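Local coordinates for alkylhydroperoxidase AhpD core: uncharacterized peroxidase-related protein (Ralstonia eutropha, PDB 2PRR) that is probably an alkylhydroperoxidase-like oxidoreductase of the carboxymuconolactone decarboxylase family, with its exact substrate not established, at residues R53-Y58 / F169-R174. Sequence-based numbering, arbitrary orientation.
Sequences RAFFAY and FGLSNR
On the helix turn whose Leu171 and Ser172 meet Phe55, Gly170 O accepts two hydrogen bonds from one residue. Arg174 NH1 lies 2.8 Å from Gly170 O, and Arg174 N lies 3.3 Å from it. The two donors come from opposite faces of the carbonyl plane. The NH1 bond sits above that plane, but Gly170 O lies nearly in the guanidinium plane (7° out of it), and the bond returns to the residue four positions earlier on the same helix. Arg174 NE also hydrogen-bonds to Cys135 O of a second subunit, so this turn lies at a subunit interface.

Across the contact there is no hydrogen bond. The Phe55 ring bridges the two helices. With chi1 at -176°, Phe55 swings its ring away from its own backbone N and presents an edge to helix 156-179. Phe55 CE2 lies 3.7 Å from Leu171 CD2. The far end of the ring, Phe55 CZ, comes 3.4 Å from Ser172 OG and 3.7 Å from Ser172 CB. Both partners sit at the ring edge. Phe168, Val41 and Leu45 also pack on Phe55.

The side chain of Ser172, about 3 Å from a bound PEG, and that of Asn173 touch Cys90, and Phe169 meets His94 edge-to-face. This buried helix-helix packing therefore borders the CxxC segment, with its following histidine, that is characteristic of the all-helical AhpD-like fold.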
ATOM      1  N   ARG D  53      14.746  -1.137  32.678  1.00 34.79           N
ATOM      2  CA  ARG D  53      16.192  -1.378  32.770  1.00 36.27           C
ATOM      3  C   ARG D  53      16.752  -1.883  31.449  1.00 34.39           C
ATOM      4  O   ARG D  53      17.824  -1.453  31.005  1.00 33.67           O
ATOM      5  CB  ARG D  53      16.533  -2.353  33.910  1.00 35.50           C
ATOM      6  CG  ARG D  53      16.248  -1.808  35.315  1.00 38.83           C
ATOM      7  CD  ARG D  53      16.660  -2.780  36.412  1.00 40.89           C
ATOM      8  NE  ARG D  53      16.160  -2.384  37.744  1.00 46.75           N
ATOM      9  CZ  ARG D  53      15.126  -2.943  38.379  1.00 44.88           C
ATOM     10  NH1 ARG D  53      14.400  -3.921  37.829  1.00 39.94           N
ATOM     11  NH2 ARG D  53      14.792  -2.487  39.577  1.00 37.00           N
ATOM     12  N   ALA D  54      16.020  -2.793  30.819  1.00 34.05           N
ATOM     13  CA  ALA D  54      16.461  -3.384  29.564  1.00 33.58           C
ATOM     14  C   ALA D  54      16.395  -2.385  28.394  1.00 33.87           C
ATOM     15  O   ALA D  54      17.204  -2.447  27.457  1.00 35.42           O
ATOM     16  CB  ALA D  54      15.637  -4.638  29.266  1.00 35.26           C
ATOM     17  N   PHE D  55      15.424  -1.482  28.440  1.00 32.95           N
ATOM     18  CA  PHE D  55      15.251  -0.460  27.408  1.00 32.60           C
ATOM     19  C   PHE D  55      16.426   0.502  27.453  1.00 31.87           C
ATOM     20  O   PHE D  55      17.121   0.704  26.456  1.00 32.20           O
ATOM     21  CB  PHE D  55      13.931   0.305  27.658  1.00 33.04           C
ATOM     22  CG  PHE D  55      13.573   1.331  26.599  1.00 34.50           C
ATOM     23  CD1 PHE D  55      14.028   2.633  26.685  1.00 29.64           C
ATOM     24  CD2 PHE D  55      12.741   0.988  25.536  1.00 33.03           C
ATOM     25  CE1 PHE D  55      13.695   3.560  25.733  1.00 30.71           C
ATOM     26  CE2 PHE D  55      12.397   1.909  24.587  1.00 29.74           C
ATOM     27  CZ  PHE D  55      12.867   3.196  24.678  1.00 30.91           C
ATOM     28  N   PHE D  56      16.651   1.099  28.612  1.00 29.80           N
ATOM     29  CA  PHE D  56      17.712   2.090  28.701  1.00 31.08           C
ATOM     30  C   PHE D  56      19.094   1.528  28.505  1.00 29.39           C
ATOM     31  O   PHE D  56      19.946   2.177  27.936  1.00 31.27           O
ATOM     32  CB  PHE D  56      17.556   2.961  29.938  1.00 29.96           C
ATOM     33  CG  PHE D  56      16.391   3.880  29.833  1.00 33.90           C
ATOM     34  CD1 PHE D  56      16.469   5.009  29.034  1.00 34.07           C
ATOM     35  CD2 PHE D  56      15.194   3.587  30.449  1.00 37.99           C
ATOM     36  CE1 PHE D  56      15.387   5.822  28.887  1.00 32.28           C
ATOM     37  CE2 PHE D  56      14.112   4.411  30.307  1.00 34.87           C
ATOM     38  CZ  PHE D  56      14.209   5.527  29.529  1.00 35.20           C
ATOM     39  N   ALA D  57      19.308   0.297  28.912  1.00 30.54           N
ATOM     40  CA  ALA D  57      20.582  -0.341  28.655  1.00 31.42           C
ATOM     41  C   ALA D  57      20.796  -0.538  27.164  1.00 32.03           C
ATOM     42  O   ALA D  57      21.908  -0.375  26.665  1.00 32.13           O
ATOM     43  CB  ALA D  57      20.660  -1.658  29.383  1.00 33.08           C
ATOM     44  N   TYR D  58      19.732  -0.895  26.435  1.00 33.00           N
ATOM     45  CA  TYR D  58      19.852  -1.077  25.001  1.00 29.46           C
ATOM     46  C   TYR D  58      20.046   0.293  24.388  1.00 28.87           C
ATOM     47  O   TYR D  58      20.881   0.466  23.511  1.00 29.84           O
ATOM     48  CB  TYR D  58      18.601  -1.739  24.398  1.00 29.65           C
ATOM     49  CG  TYR D  58      18.901  -2.660  23.237  1.00 19.58           C
ATOM     50  CD1 TYR D  58      19.812  -2.310  22.251  1.00 22.99           C
ATOM     51  CD2 TYR D  58      18.250  -3.877  23.110  1.00 25.12           C
ATOM     52  CE1 TYR D  58      20.093  -3.165  21.197  1.00 29.90           C
ATOM     53  CE2 TYR D  58      18.530  -4.749  22.029  1.00 21.15           C
ATOM     54  CZ  TYR D  58      19.435  -4.375  21.073  1.00 26.16           C
ATOM     55  OH  TYR D  58      19.718  -5.206  19.991  1.00 24.32           O
ATOM     56  N   PHE D 169      14.553   1.961  18.018  1.00 24.21           N
ATOM     57  CA  PHE D 169      13.529   2.970  18.021  1.00 23.21           C
ATOM     58  C   PHE D 169      12.200   2.534  17.310  1.00 23.95           C
ATOM     59  O   PHE D 169      11.222   3.124  17.470  1.00 24.31           O
ATOM     60  CB  PHE D 169      14.072   4.302  17.542  1.00 19.37           C
ATOM     61  CG  PHE D 169      15.044   4.966  18.541  1.00 25.15           C
ATOM     62  CD1 PHE D 169      14.592   5.791  19.526  1.00 22.37           C
ATOM     63  CD2 PHE D 169      16.380   4.728  18.479  1.00 21.05           C
ATOM     64  CE1 PHE D 169      15.488   6.378  20.449  1.00 25.82           C
ATOM     65  CE2 PHE D 169      17.281   5.369  19.441  1.00 28.01           C
ATOM     66  CZ  PHE D 169      16.787   6.150  20.374  1.00 13.52           C
ATOM     67  N   GLY D 170      12.234   1.466  16.589  1.00 24.13           N
ATOM     68  CA  GLY D 170      10.993   0.849  16.057  1.00 27.38           C
ATOM     69  C   GLY D 170      10.297   0.214  17.262  1.00 29.01           C
ATOM     70  O   GLY D 170       9.069   0.188  17.335  1.00 29.82           O
ATOM     71  N   LEU D 171      11.085  -0.290  18.226  1.00 28.50           N
ATOM     72  CA  LEU D 171      10.541  -0.838  19.477  1.00 28.47           C
ATOM     73  C   LEU D 171       9.955   0.323  20.294  1.00 28.55           C
ATOM     74  O   LEU D 171       8.779   0.321  20.685  1.00 27.65           O
ATOM     75  CB  LEU D 171      11.654  -1.564  20.277  1.00 29.95           C
ATOM     76  CG  LEU D 171      11.410  -2.138  21.687  1.00 25.68           C
ATOM     77  CD1 LEU D 171      12.614  -2.950  22.113  1.00 29.20           C
ATOM     78  CD2 LEU D 171      11.134  -1.064  22.727  1.00 28.72           C
ATOM     79  N   SER D 172      10.809   1.309  20.544  1.00 27.47           N
ATOM     80  CA  SER D 172      10.436   2.511  21.264  1.00 27.51           C
ATOM     81  C   SER D 172       9.164   3.173  20.691  1.00 28.18           C
ATOM     82  O   SER D 172       8.251   3.534  21.426  1.00 28.30           O
ATOM     83  CB  SER D 172      11.599   3.470  21.188  1.00 27.11           C
ATOM     84  OG  SER D 172      11.346   4.625  21.934  1.00 27.58           O
ATOM     85  N   ASN D 173       9.120   3.347  19.375  1.00 29.64           N
ATOM     86  CA  ASN D 173       7.954   3.918  18.712  1.00 27.67           C
ATOM     87  C   ASN D 173       6.694   3.194  19.059  1.00 27.22           C
ATOM     88  O   ASN D 173       5.709   3.822  19.452  1.00 27.19           O
ATOM     89  CB  ASN D 173       8.068   3.835  17.201  1.00 25.86           C
ATOM     90  CG  ASN D 173       9.056   4.787  16.613  1.00 30.10           C
ATOM     91  OD1 ASN D 173       9.239   4.720  15.410  1.00 15.33           O
ATOM     92  ND2 ASN D 173       9.763   5.642  17.446  1.00 14.06           N
ATOM     93  N   ARG D 174       6.739   1.873  18.879  1.00 27.80           N
ATOM     94  CA  ARG D 174       5.611   0.990  19.141  1.00 27.54           C
ATOM     95  C   ARG D 174       5.096   1.010  20.578  1.00 28.51           C
ATOM     96  O   ARG D 174       3.908   0.928  20.801  1.00 29.96           O
ATOM     97  CB  ARG D 174       5.946  -0.422  18.668  1.00 28.88           C
ATOM     98  CG  ARG D 174       5.868  -0.508  17.141  1.00 22.03           C
ATOM     99  CD  ARG D 174       6.251  -1.865  16.576  1.00 25.81           C
ATOM    100  NE  ARG D 174       6.200  -1.841  15.108  1.00 18.81           N
ATOM    101  CZ  ARG D 174       7.096  -1.240  14.332  1.00 27.76           C
ATOM    102  NH1 ARG D 174       8.162  -0.613  14.840  1.00 32.09           N
ATOM    103  NH2 ARG D 174       6.941  -1.245  13.031  1.00 23.01           N
TER